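Local structure of angiopoietin-related protein 3 (Homo sapiens, 6EUA) at residues Glu79-Leu82 against Lys86-Ser89; Leu51-Ile56 against Gln60-Thr65; Gly168-Asp173 against Thr214-His219; Met26-Ile29 against Gln35-His38. The protein raises plasma triglycerides by inhibiting lipoprotein lipase, and through the fibrinogen-like domain described here mediates endothelial cell adhesion. One frame throughout, in Å; residues are numbered along the deposited sequence.

Contact 1 (Glu79-Leu82 against Lys86-Ser89); sequences EFWL and KIYS
Trp81 meets Ile87 with the outer part of its indole: CZ2 lies 3.9 Å from CD1 of Ile87, and the two side chains run at about a right angle to each other. With CG anti to the backbone N (chi1 169°), the indole extends from strand 80-81 to the helix. The ring is pinned from beyond the contact as well, since NE1 hydrogen-bonds to Tyr69 O and the rings of Tyr69 and Phe73 pack against it.

Leu82, whose first side-chain bond is directed toward helix 84-91, takes the largest share of the contact. Its CG sits 4.0 Å from Lys86 CB, while the CD2 branch approaches Ile87 CG1 at 4.1 Å. The backbone joins in, with Leu82 O 3.7 Å from Lys86 CD, so the methylene chain of the lysine runs past the carbonyl. The charged end travels on, and Lys86 NZ donates to Tyr71 O and to Gly20 O of the second subunit.

The pairing thus divides one lysine into two chemistries: the hydrocarbon part packs on Leu82, and the ammonium group is carried off to carbonyl oxygens. The segments themselves meet through apolar side chains and one carbonyl-methylene contact, so shape and burial, rather than polar bonding, fit the helix against the strand.

Contact 2 (Leu51-Ile56 against Gln60-Thr65); sequences LIQHRI and QNFNET
Water 2 is held from both segments: it accepts from Arg55 NE at 3.0 Å, lying at the edge of the guanidinium and in its plane, and donates to Gln60 O. A second bridge runs through water 1, which accepts from Phe62 N at 3.2 Å and, weakly, from Arg55 NH2. Beside these bridges, which reach it at NE and NH2, the guanidinium lies flat on the Phe62 ring, with centres 4.2 Å apart and planes only 17° from parallel. The cation-pi contact is off-centre, and the approach is shared by the aliphatic part of the arginine, whose CG sits over the ring face 3.5 Å from Phe62 CZ as a CH-pi partner. A bend at chi3 (99°) in Arg55 lets one chain lay both its methylene and its charged end on the same ring. Two residues earlier on strand 47-55, Gln53 CG touches Phe62 CE2 at 4.2 Å.

Arg55 NH1 is bound by the carbonyls of Leu180 and Gly182, which fixes the plane that Phe62 covers, while Phe73 meets Phe62 edge-to-face. Beyond the phenylalanine, Asn63, N-glycosylated in the natural protein but without sugar here, gives its backbone N to Asn61 OD1 at 2.9 Å. That bond closes an Asx turn, overlapped by an inverse gamma turn centred on Asn63; Thr65 then serves as N-cap of helix 66-71, completing a strand-to-helix connection within the fibrinogen C-terminal fold.

Contact 3 (Gly168-Asp173 against Thr214-His219); sequences GWWWHD and TKMLIH
With CG anti to its carbonyl carbon (chi1 -51°), Met216 runs extended from the strand through chi2 and then bends at chi3 (63°), so that the sulfur arrives at Trp169 and the methyl reaches both Trp169 and Trp170. Trp169 comes to meet it with CG anti to the backbone N (chi1 -161°), which extends the six-membered ring toward the thioether. Met216 SD stands at the edge of that ring, 4.9 Å from its centroid and almost in its plane, 3.7 Å from Trp169 CH2: a Met-aromatic contact made with the rim rather than the face. The methyl carries the contact further, as Met216 CE lies 3.7 Å from Trp169 CH2 and reaches Trp170 CZ3 at 4.3 Å. A single flexible side chain thereby touches two tryptophans that follow each other in sequence.

The strand bearing the methionine, 213-220, runs near the C-terminus and lies between strands 47-55 and 96-104, the insertion into the central antiparallel sheet familiar from fibrinogen C-terminal domains. Strand 169-171 belongs instead to a small two-stranded sheet with 147-149, so the contact joins two separate sheets by side chains alone.

The indoles also pack on one another. Trp170 CE3 lies over one face of the Trp169 ring, and Trp169 CD1 in turn lies 3.7 Å above the plane of the Trp171 ring. Trp170 is held by its own NE1, which hydrogen-bonds to Tyr125 O, and by Phe148, whose ring packs against it edge-to-face.

Contact 4 (Met26-Ile29 against Gln35-His38); sequences MYAI and QVFH
Ile29 and Phe37 form the hydrogen-bonded pair at the end of an antiparallel beta hairpin, strands 25-29 and 37-44. Ile29 N donates to Phe37 O at 2.9 Å, nearly linearly (177°), and Phe37 N returns a bond to Ile29 O at 3.1 Å. The same two residues also meet through their side chains: Ile29 CG1 lies over one face of the Phe37 ring, 4.2 Å from its centroid, with CD1 reaching Phe37 CE1 at 3.7 Å. The first torsions (64° for Ile29, 62° for Phe37) place Ile29 CG1 and Phe37 CG between backbone N and carbonyl carbon, a setting that tips the isoleucine and the ring toward each other.

On the other face of the hairpin, Ala28 and His38 make the non-hydrogen-bonded pair, their CA atoms only 4.3 Å apart. Ala28 CB sits over the imidazole, 4.2 Å from the ring centroid, in a CH-pi contact, and touches Val36 CG1 alongside. Met26 reaches the same imidazole obliquely with its sulfur. Between the strands, His38 CA-H approaches Tyr27 O in a bent CA-H...O contact, CA and O 3.2 Å apart.

Farther out, the face bearing Ile29 and Phe37 is covered from within the chain by Ile16 and Ile90, which pack on Ile29, and by Lys86, which packs on Phe37. Neighbouring copies meet the hairpin as well: the His38 ring packs edge-to-face with Tyr27 of the second subunit, the Tyr27 ring likewise with His38 of the third, and His38 N donates a hydrogen bond to Glu21 OE2 of the second subunit.

Contact 1 is the hub of the four, touching each of the others. Toward contact 2, the Glu79 carboxylate probably accepts hydrogen bonds from Ile56 N (to OE2, 2.6 Å) and from Gln60 N (to OE1), so it gathers both segments of that contact. Toward contact 3, Trp81 CH2 packs 3.6 Å from Trp170 CH2, and toward contact 4, Lys86 CD lies 3.5 Å from Phe37 CD1. Contacts 2 and 3 adjoin as neighbouring strands, with Ile52 N 2.8 Å from Met216 O at a classic beta bulge. Contact 4, at the subunit interface, has its centre about 21 Å from that of contact 3.

Contact 1 (Glu79-Leu82 against Lys86-Ser89)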
loop_
_atom_site.group_PDB
_atom_site.type_symbol
_atom_site.label_atom_id
_atom_site.label_comp_id
_atom_site.label_asym_id
_atom_site.label_seq_id
_atom_site.Cartn_x
_atom_site.Cartn_y
_atom_site.Cartn_z
ATOM N N GLU A 79 -9.918 -0.112 3.036
ATOM C CA GLU A 79 -11.337 0.022 2.753
ATOM C C GLU A 79 -11.648 1.449 2.325
ATOM O O GLU A 79 -11.226 2.400 2.985
ATOM C CB GLU A 79 -12.174 -0.360 3.971
ATOM C CG GLU A 79 -11.860 -1.709 4.578
ATOM C CD GLU A 79 -12.875 -2.067 5.658
ATOM O OE1 GLU A 79 -13.071 -1.240 6.575
ATOM O OE2 GLU A 79 -13.518 -3.133 5.553
ATOM N N PHE A 80 -12.391 1.594 1.227
ATOM C CA PHE A 80 -12.648 2.918 0.680
ATOM C C PHE A 80 -13.860 2.872 -0.237
ATOM O O PHE A 80 -14.294 1.810 -0.698
ATOM C CB PHE A 80 -11.438 3.460 -0.101
ATOM C CG PHE A 80 -11.296 2.859 -1.460
ATOM C CD1 PHE A 80 -10.568 1.694 -1.636
ATOM C CD2 PHE A 80 -11.917 3.438 -2.564
ATOM C CE1 PHE A 80 -10.450 1.117 -2.897
ATOM C CE2 PHE A 80 -11.813 2.867 -3.817
ATOM C CZ PHE A 80 -11.075 1.700 -3.987
ATOM N N TRP A 81 -14.351 4.072 -0.545
ATOM C CA TRP A 81 -15.361 4.321 -1.565
ATOM C C TRP A 81 -14.840 5.448 -2.444
ATOM O O TRP A 81 -14.499 6.519 -1.934
ATOM C CB TRP A 81 -16.688 4.716 -0.924
ATOM C CG TRP A 81 -17.676 5.231 -1.919
ATOM C CD1 TRP A 81 -17.977 6.533 -2.183
ATOM C CD2 TRP A 81 -18.502 4.442 -2.777
ATOM N NE1 TRP A 81 -18.944 6.604 -3.155
ATOM C CE2 TRP A 81 -19.291 5.331 -3.532
ATOM C CE3 TRP A 81 -18.654 3.065 -2.977
ATOM C CZ2 TRP A 81 -20.223 4.893 -4.464
ATOM C CZ3 TRP A 81 -19.575 2.634 -3.918
ATOM C CH2 TRP A 81 -20.346 3.548 -4.647
ATOM N N LEU A 82 -14.746 5.208 -3.752
ATOM C CA LEU A 82 -14.000 6.143 -4.590
ATOM C C LEU A 82 -14.657 7.527 -4.628
ATOM O O LEU A 82 -13.961 8.553 -4.627
ATOM C CB LEU A 82 -13.850 5.582 -5.995
ATOM C CG LEU A 82 -13.059 6.513 -6.928
ATOM C CD1 LEU A 82 -11.633 6.747 -6.409
ATOM C CD2 LEU A 82 -13.032 5.931 -8.338
ATOM N N LYS A 86 -16.251 11.093 -8.754
ATOM C CA LYS A 86 -15.094 10.528 -9.434
ATOM C C LYS A 86 -15.487 9.346 -10.319
ATOM O O LYS A 86 -14.984 9.217 -11.444
ATOM C CB LYS A 86 -14.040 10.135 -8.407
ATOM C CG LYS A 86 -13.298 11.345 -7.834
ATOM C CD LYS A 86 -12.232 10.906 -6.845
ATOM C CE LYS A 86 -11.538 12.095 -6.203
ATOM N NZ LYS A 86 -12.508 13.004 -5.585
ATOM N N ILE A 87 -16.413 8.495 -9.853
ATOM C CA ILE A 87 -16.855 7.369 -10.682
ATOM C C ILE A 87 -17.511 7.881 -11.953
ATOM O O ILE A 87 -17.262 7.364 -13.051
ATOM C CB ILE A 87 -17.807 6.439 -9.905
ATOM C CG1 ILE A 87 -17.075 5.768 -8.759
ATOM C CG2 ILE A 87 -18.395 5.372 -10.832
ATOM C CD1 ILE A 87 -17.964 5.535 -7.557
ATOM N N TYR A 88 -18.368 8.905 -11.827
ATOM C CA TYR A 88 -19.037 9.441 -13.005
ATOM C C TYR A 88 -18.035 10.089 -13.947
ATOM O O TYR A 88 -18.194 9.995 -15.171
ATOM C CB TYR A 88 -20.148 10.435 -12.618
ATOM C CG TYR A 88 -20.894 10.952 -13.831
ATOM C CD1 TYR A 88 -21.848 10.167 -14.463
ATOM C CD2 TYR A 88 -20.611 12.204 -14.374
ATOM C CE1 TYR A 88 -22.512 10.609 -15.595
ATOM C CE2 TYR A 88 -21.276 12.661 -15.513
ATOM C CZ TYR A 88 -22.229 11.854 -16.117
ATOM O OH TYR A 88 -22.904 12.278 -17.243
ATOM N N SER A 89 -16.985 10.722 -13.400
ATOM C CA SER A 89 -15.933 11.284 -14.245
ATOM C C SER A 89 -15.307 10.211 -15.126
ATOM O O SER A 89 -14.943 10.467 -16.282
ATOM C CB SER A 89 -14.858 11.939 -13.380
ATOM O OG SER A 89 -15.271 13.218 -12.969
#

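Contact 2 (Leu51-Ile56 against Gln60-Thr65)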
loop_
_atom_site.group_PDB
_atom_site.type_symbol
_atom_site.label_atom_id
_atom_site.label_comp_id
_atom_site.label_asym_id
_atom_site.label_seq_id
_atom_site.Cartn_x
_atom_site.Cartn_y
_atom_site.Cartn_z
ATOM N N LEU A 51 -10.795 -0.088 -9.366
ATOM C CA LEU A 51 -11.484 -0.485 -8.138
ATOM C C LEU A 51 -12.213 0.724 -7.558
ATOM O O LEU A 51 -11.577 1.732 -7.244
ATOM C CB LEU A 51 -10.490 -1.045 -7.121
ATOM C CG LEU A 51 -10.970 -1.571 -5.766
ATOM C CD1 LEU A 51 -11.997 -2.713 -5.929
ATOM C CD2 LEU A 51 -9.785 -2.063 -4.961
ATOM N N ILE A 52 -13.541 0.646 -7.421
ATOM C CA ILE A 52 -14.298 1.783 -6.903
ATOM C C ILE A 52 -14.798 1.571 -5.475
ATOM O O ILE A 52 -15.183 2.555 -4.825
ATOM C CB ILE A 52 -15.471 2.164 -7.831
ATOM C CG1 ILE A 52 -16.494 1.020 -7.923
ATOM C CG2 ILE A 52 -14.935 2.560 -9.220
ATOM C CD1 ILE A 52 -17.871 1.469 -8.408
ATOM N N GLN A 53 -14.781 0.341 -4.957
ATOM C CA GLN A 53 -15.203 0.082 -3.590
ATOM C C GLN A 53 -14.429 -1.129 -3.084
ATOM O O GLN A 53 -14.217 -2.089 -3.828
ATOM C CB GLN A 53 -16.723 -0.170 -3.499
ATOM C CG GLN A 53 -17.261 -0.390 -2.071
ATOM C CD GLN A 53 -17.460 -1.851 -1.692
ATOM O OE1 GLN A 53 -16.682 -2.725 -2.078
ATOM N NE2 GLN A 53 -18.494 -2.116 -0.902
ATOM N N HIS A 54 -14.045 -1.098 -1.810
ATOM C CA HIS A 54 -13.301 -2.203 -1.215
ATOM C C HIS A 54 -13.631 -2.282 0.264
ATOM O O HIS A 54 -13.476 -1.289 0.983
ATOM C CB HIS A 54 -11.787 -2.029 -1.396
ATOM C CG HIS A 54 -11.009 -3.289 -1.185
ATOM N ND1 HIS A 54 -11.614 -4.513 -0.993
ATOM C CD2 HIS A 54 -9.674 -3.520 -1.130
ATOM C CE1 HIS A 54 -10.687 -5.443 -0.836
ATOM N NE2 HIS A 54 -9.502 -4.865 -0.912
ATOM N N ARG A 55 -14.080 -3.453 0.717
ATOM C CA ARG A 55 -14.354 -3.662 2.129
ATOM C C ARG A 55 -13.701 -4.966 2.554
ATOM O O ARG A 55 -13.711 -5.938 1.800
ATOM C CB ARG A 55 -15.852 -3.677 2.388
ATOM C CG ARG A 55 -16.512 -2.302 2.334
ATOM C CD ARG A 55 -17.927 -2.489 2.800
ATOM N NE ARG A 55 -18.098 -2.129 4.201
ATOM C CZ ARG A 55 -19.276 -1.872 4.756
ATOM N NH1 ARG A 55 -20.394 -1.996 4.044
ATOM N NH2 ARG A 55 -19.335 -1.539 6.029
ATOM N N ILE A 56 -13.129 -4.979 3.758
ATOM C CA ILE A 56 -12.244 -6.057 4.196
ATOM C C ILE A 56 -12.729 -6.607 5.525
ATOM O O ILE A 56 -13.025 -7.800 5.639
ATOM C CB ILE A 56 -10.788 -5.561 4.323
ATOM C CG1 ILE A 56 -10.188 -5.271 2.959
ATOM C CG2 ILE A 56 -9.954 -6.566 5.075
ATOM C CD1 ILE A 56 -8.937 -4.397 3.049
ATOM N N GLN A 60 -13.754 0.508 8.530
ATOM C CA GLN A 60 -14.177 1.799 8.009
ATOM C C GLN A 60 -15.692 1.919 8.131
ATOM O O GLN A 60 -16.423 1.013 7.716
ATOM C CB GLN A 60 -13.723 1.943 6.554
ATOM C CG GLN A 60 -14.268 3.155 5.862
ATOM C CD GLN A 60 -13.823 4.436 6.542
ATOM O OE1 GLN A 60 -14.647 5.281 6.880
ATOM N NE2 GLN A 60 -12.524 4.574 6.759
ATOM N N ASN A 61 -16.164 3.020 8.724
ATOM C CA ASN A 61 -17.602 3.276 8.798
ATOM C C ASN A 61 -18.124 3.687 7.424
ATOM O O ASN A 61 -17.714 4.721 6.889
ATOM C CB ASN A 61 -17.901 4.365 9.828
ATOM C CG ASN A 61 -19.395 4.474 10.167
ATOM O OD1 ASN A 61 -20.248 3.946 9.456
ATOM N ND2 ASN A 61 -19.702 5.143 11.272
ATOM N N PHE A 62 -19.035 2.895 6.851
ATOM C CA PHE A 62 -19.602 3.242 5.555
ATOM C C PHE A 62 -20.927 4.003 5.653
ATOM O O PHE A 62 -21.524 4.319 4.617
ATOM C CB PHE A 62 -19.766 1.982 4.685
ATOM C CG PHE A 62 -18.555 1.679 3.850
ATOM C CD1 PHE A 62 -17.343 1.415 4.458
ATOM C CD2 PHE A 62 -18.615 1.701 2.460
ATOM C CE1 PHE A 62 -16.211 1.166 3.707
ATOM C CE2 PHE A 62 -17.476 1.451 1.698
ATOM C CZ PHE A 62 -16.274 1.177 2.326
ATOM N N ASN A 63 -21.402 4.318 6.856
ATOM C CA ASN A 63 -22.641 5.084 6.983
ATOM C C ASN A 63 -22.353 6.582 6.899
ATOM O O ASN A 63 -22.578 7.347 7.834
ATOM C CB ASN A 63 -23.366 4.742 8.274
ATOM C CG ASN A 63 -24.761 5.301 8.302
ATOM O OD1 ASN A 63 -25.367 5.524 7.254
ATOM N ND2 ASN A 63 -25.281 5.548 9.495
ATOM N N GLU A 64 -21.877 6.992 5.731
ATOM C CA GLU A 64 -21.343 8.326 5.514
ATOM C C GLU A 64 -22.392 9.240 4.890
ATOM O O GLU A 64 -23.451 8.807 4.415
ATOM C CB GLU A 64 -20.094 8.263 4.626
ATOM C CG GLU A 64 -18.806 8.006 5.392
ATOM C CD GLU A 64 -18.351 9.216 6.199
ATOM O OE1 GLU A 64 -17.408 9.063 7.003
ATOM O OE2 GLU A 64 -18.926 10.322 6.036
ATOM N N THR A 65 -22.065 10.527 4.894
ATOM C CA THR A 65 -22.937 11.562 4.371
ATOM C C THR A 65 -22.988 11.495 2.852
ATOM O O THR A 65 -22.134 10.879 2.190
ATOM C CB THR A 65 -22.435 12.947 4.771
ATOM O OG1 THR A 65 -21.006 13.001 4.619
ATOM C CG2 THR A 65 -22.791 13.239 6.215
HETATM O O HOH W 1 -20.625 0.398 8.092
HETATM O O HOH W 2 -15.906 -1.438 6.153
#

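Contact 3 (Gly168-Asp173 against Thr214-His219)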
loop_
_atom_site.group_PDB
_atom_site.type_symbol
_atom_site.label_atom_id
_atom_site.label_comp_id
_atom_site.label_asym_id
_atom_site.label_seq_id
_atom_site.Cartn_x
_atom_site.Cartn_y
_atom_site.Cartn_z
ATOM N N GLY A 168 -24.585 4.259 1.850
ATOM C CA GLY A 168 -25.042 4.806 0.581
ATOM C C GLY A 168 -25.103 3.724 -0.484
ATOM O O GLY A 168 -24.124 3.017 -0.719
ATOM N N TRP A 169 -26.262 3.618 -1.139
ATOM C CA TRP A 169 -26.510 2.523 -2.072
ATOM C C TRP A 169 -27.584 2.919 -3.075
ATOM O O TRP A 169 -28.324 3.886 -2.877
ATOM C CB TRP A 169 -26.935 1.236 -1.341
ATOM C CG TRP A 169 -26.772 -0.018 -2.164
ATOM C CD1 TRP A 169 -27.760 -0.921 -2.541
ATOM C CD2 TRP A 169 -25.548 -0.518 -2.714
ATOM N NE1 TRP A 169 -27.207 -1.933 -3.289
ATOM C CE2 TRP A 169 -25.853 -1.712 -3.405
ATOM C CE3 TRP A 169 -24.215 -0.070 -2.689
ATOM C CZ2 TRP A 169 -24.874 -2.460 -4.067
ATOM C CZ3 TRP A 169 -23.237 -0.828 -3.334
ATOM C CH2 TRP A 169 -23.574 -2.001 -4.018
ATOM N N TRP A 170 -27.664 2.140 -4.153
ATOM C CA TRP A 170 -28.646 2.346 -5.212
ATOM C C TRP A 170 -29.884 1.500 -4.931
ATOM O O TRP A 170 -29.766 0.313 -4.611
ATOM C CB TRP A 170 -28.054 1.971 -6.570
ATOM C CG TRP A 170 -26.937 2.870 -7.114
ATOM C CD1 TRP A 170 -27.087 4.038 -7.828
ATOM C CD2 TRP A 170 -25.521 2.651 -7.009
ATOM N NE1 TRP A 170 -25.855 4.550 -8.170
ATOM C CE2 TRP A 170 -24.879 3.718 -7.687
ATOM C CE3 TRP A 170 -24.734 1.655 -6.415
ATOM C CZ2 TRP A 170 -23.489 3.822 -7.780
ATOM C CZ3 TRP A 170 -23.349 1.748 -6.517
ATOM C CH2 TRP A 170 -22.740 2.835 -7.187
ATOM N N TRP A 171 -31.068 2.102 -5.061
ATOM C CA TRP A 171 -32.294 1.443 -4.630
ATOM C C TRP A 171 -33.395 1.620 -5.661
ATOM O O TRP A 171 -33.400 2.569 -6.447
ATOM C CB TRP A 171 -32.789 1.975 -3.274
ATOM C CG TRP A 171 -31.861 1.642 -2.127
ATOM C CD1 TRP A 171 -31.061 2.514 -1.432
ATOM C CD2 TRP A 171 -31.634 0.347 -1.549
ATOM N NE1 TRP A 171 -30.355 1.840 -0.460
ATOM C CE2 TRP A 171 -30.685 0.511 -0.512
ATOM C CE3 TRP A 171 -32.130 -0.935 -1.815
ATOM C CZ2 TRP A 171 -30.225 -0.559 0.256
ATOM C CZ3 TRP A 171 -31.682 -1.996 -1.038
ATOM C CH2 TRP A 171 -30.739 -1.800 -0.016
ATOM N N HIS A 172 -34.327 0.671 -5.634
ATOM C CA HIS A 172 -35.609 0.756 -6.315
ATOM C C HIS A 172 -36.639 0.203 -5.337
ATOM O O HIS A 172 -36.282 -0.410 -4.328
ATOM C CB HIS A 172 -35.568 -0.023 -7.636
ATOM C CG HIS A 172 -36.908 -0.318 -8.231
ATOM N ND1 HIS A 172 -37.204 -1.540 -8.794
ATOM C CD2 HIS A 172 -37.994 0.463 -8.433
ATOM C CE1 HIS A 172 -38.436 -1.518 -9.266
ATOM N NE2 HIS A 172 -38.943 -0.318 -9.049
ATOM N N ASP A 173 -37.926 0.449 -5.622
ATOM C CA ASP A 173 -39.020 -0.021 -4.770
ATOM C C ASP A 173 -38.905 -1.497 -4.404
ATOM O O ASP A 173 -39.401 -1.911 -3.350
ATOM C CB ASP A 173 -40.371 0.213 -5.459
ATOM C CG ASP A 173 -40.410 1.493 -6.270
ATOM O OD1 ASP A 173 -40.809 1.441 -7.454
ATOM O OD2 ASP A 173 -40.047 2.553 -5.725
ATOM N N THR A 214 -15.754 -7.278 0.175
ATOM C CA THR A 214 -16.331 -6.934 -1.117
ATOM C C THR A 214 -15.337 -6.133 -1.944
ATOM O O THR A 214 -14.513 -5.392 -1.405
ATOM C CB THR A 214 -17.647 -6.095 -0.979
ATOM O OG1 THR A 214 -17.360 -4.795 -0.420
ATOM C CG2 THR A 214 -18.670 -6.826 -0.106
ATOM N N LYS A 215 -15.440 -6.282 -3.264
ATOM C CA LYS A 215 -14.824 -5.371 -4.216
ATOM C C LYS A 215 -15.858 -5.020 -5.269
ATOM O O LYS A 215 -16.614 -5.887 -5.716
ATOM C CB LYS A 215 -13.607 -5.982 -4.918
ATOM C CG LYS A 215 -12.329 -6.076 -4.086
ATOM C CD LYS A 215 -11.285 -6.871 -4.851
ATOM C CE LYS A 215 -10.009 -7.079 -4.050
ATOM N NZ LYS A 215 -8.811 -7.170 -4.928
ATOM N N MET A 216 -15.873 -3.759 -5.682
ATOM C CA MET A 216 -16.615 -3.323 -6.858
ATOM C C MET A 216 -15.622 -2.742 -7.852
ATOM O O MET A 216 -14.826 -1.865 -7.495
ATOM C CB MET A 216 -17.695 -2.305 -6.479
ATOM C CG MET A 216 -18.588 -2.802 -5.328
ATOM S SD MET A 216 -19.954 -1.686 -4.941
ATOM C CE MET A 216 -20.842 -1.760 -6.490
ATOM N N LEU A 217 -15.663 -3.239 -9.094
ATOM C CA LEU A 217 -14.660 -2.926 -10.106
ATOM C C LEU A 217 -15.322 -2.576 -11.434
ATOM O O LEU A 217 -16.266 -3.248 -11.849
ATOM C CB LEU A 217 -13.710 -4.114 -10.319
ATOM C CG LEU A 217 -12.895 -4.494 -9.078
ATOM C CD1 LEU A 217 -13.194 -5.923 -8.656
ATOM C CD2 LEU A 217 -11.409 -4.273 -9.330
ATOM N N ILE A 218 -14.788 -1.570 -12.136
ATOM C CA ILE A 218 -15.346 -1.170 -13.428
ATOM C C ILE A 218 -14.258 -1.101 -14.492
ATOM O O ILE A 218 -13.076 -0.901 -14.193
ATOM C CB ILE A 218 -16.093 0.184 -13.358
ATOM C CG1 ILE A 218 -15.109 1.348 -13.169
ATOM C CG2 ILE A 218 -17.145 0.158 -12.254
ATOM C CD1 ILE A 218 -15.810 2.711 -13.063
ATOM N N HIS A 219 -14.673 -1.266 -15.749
ATOM C CA HIS A 219 -13.803 -0.997 -16.890
ATOM C C HIS A 219 -14.669 -0.710 -18.111
ATOM O O HIS A 219 -15.820 -1.160 -18.164
ATOM C CB HIS A 219 -12.825 -2.162 -17.143
ATOM C CG HIS A 219 -13.430 -3.380 -17.778
ATOM N ND1 HIS A 219 -13.907 -3.399 -19.072
ATOM C CD2 HIS A 219 -13.573 -4.644 -17.310
ATOM C CE1 HIS A 219 -14.346 -4.613 -19.362
ATOM N NE2 HIS A 219 -14.159 -5.385 -18.308
#

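Contact 4 (Met26-Ile29 against Gln35-His38)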
loop_
_atom_site.group_PDB
_atom_site.type_symbol
_atom_site.label_atom_id
_atom_site.label_comp_id
_atom_site.label_asym_id
_atom_site.label_seq_id
_atom_site.Cartn_x
_atom_site.Cartn_y
_atom_site.Cartn_z
ATOM N N MET A 26 -1.781 1.643 -6.772
ATOM C CA MET A 26 -2.321 2.999 -6.737
ATOM C C MET A 26 -1.710 3.843 -7.854
ATOM O O MET A 26 -0.482 3.894 -8.000
ATOM C CB MET A 26 -2.040 3.633 -5.365
ATOM C CG MET A 26 -2.583 5.074 -5.155
ATOM S SD MET A 26 -2.233 5.807 -3.521
ATOM C CE MET A 26 -0.449 5.644 -3.440
ATOM N N TYR A 27 -2.564 4.517 -8.627
ATOM C CA TYR A 27 -2.114 5.291 -9.782
ATOM C C TYR A 27 -2.895 6.599 -9.873
ATOM O O TYR A 27 -4.059 6.662 -9.471
ATOM C CB TYR A 27 -2.297 4.515 -11.098
ATOM C CG TYR A 27 -1.476 3.244 -11.243
ATOM C CD1 TYR A 27 -0.166 3.288 -11.704
ATOM C CD2 TYR A 27 -2.024 1.998 -10.943
ATOM C CE1 TYR A 27 0.587 2.129 -11.843
ATOM C CE2 TYR A 27 -1.276 0.832 -11.081
ATOM C CZ TYR A 27 0.025 0.903 -11.535
ATOM O OH TYR A 27 0.770 -0.256 -11.667
ATOM N N ALA A 28 -2.253 7.639 -10.415
ATOM C CA ALA A 28 -2.939 8.885 -10.758
ATOM C C ALA A 28 -3.614 8.761 -12.123
ATOM O O ALA A 28 -3.005 8.274 -13.081
ATOM C CB ALA A 28 -1.965 10.068 -10.771
ATOM N N ILE A 29 -4.873 9.197 -12.211
ATOM C CA ILE A 29 -5.573 9.276 -13.487
ATOM C C ILE A 29 -6.205 10.657 -13.593
ATOM O O ILE A 29 -6.310 11.399 -12.616
ATOM C CB ILE A 29 -6.656 8.179 -13.660
ATOM C CG1 ILE A 29 -7.774 8.352 -12.609
ATOM C CG2 ILE A 29 -6.038 6.786 -13.619
ATOM C CD1 ILE A 29 -9.033 7.529 -12.884
ATOM N N GLN A 35 -10.201 17.041 -12.532
ATOM C CA GLN A 35 -8.956 17.125 -11.783
ATOM C C GLN A 35 -8.263 15.759 -11.721
ATOM O O GLN A 35 -8.892 14.705 -11.868
ATOM C CB GLN A 35 -9.263 17.633 -10.383
ATOM C CG GLN A 35 -10.579 17.021 -9.877
ATOM C CD GLN A 35 -10.702 16.966 -8.373
ATOM O OE1 GLN A 35 -11.003 17.971 -7.731
ATOM N NE2 GLN A 35 -10.514 15.781 -7.805
ATOM N N VAL A 36 -6.942 15.791 -11.503
ATOM C CA VAL A 36 -6.181 14.576 -11.229
ATOM C C VAL A 36 -6.657 13.979 -9.914
ATOM O O VAL A 36 -6.890 14.699 -8.934
ATOM C CB VAL A 36 -4.671 14.875 -11.154
ATOM C CG1 VAL A 36 -3.910 13.629 -10.714
ATOM C CG2 VAL A 36 -4.136 15.423 -12.476
ATOM N N PHE A 37 -6.829 12.662 -9.886
ATOM C CA PHE A 37 -7.068 11.970 -8.630
ATOM C C PHE A 37 -6.502 10.555 -8.725
ATOM O O PHE A 37 -6.185 10.062 -9.810
ATOM C CB PHE A 37 -8.559 11.975 -8.245
ATOM C CG PHE A 37 -9.468 11.268 -9.221
ATOM C CD1 PHE A 37 -9.721 9.917 -9.098
ATOM C CD2 PHE A 37 -10.125 11.975 -10.215
ATOM C CE1 PHE A 37 -10.577 9.258 -9.994
ATOM C CE2 PHE A 37 -11.006 11.336 -11.109
ATOM C CZ PHE A 37 -11.228 9.979 -10.996
ATOM N N HIS A 38 -6.371 9.910 -7.569
ATOM C CA HIS A 38 -5.720 8.612 -7.483
ATOM C C HIS A 38 -6.750 7.503 -7.369
ATOM O O HIS A 38 -7.767 7.655 -6.686
ATOM C CB HIS A 38 -4.760 8.547 -6.294
ATOM C CG HIS A 38 -3.593 9.462 -6.442
ATOM N ND1 HIS A 38 -2.342 9.021 -6.820
ATOM C CD2 HIS A 38 -3.500 10.807 -6.320
ATOM C CE1 HIS A 38 -1.523 10.055 -6.901
ATOM N NE2 HIS A 38 -2.197 11.150 -6.598
#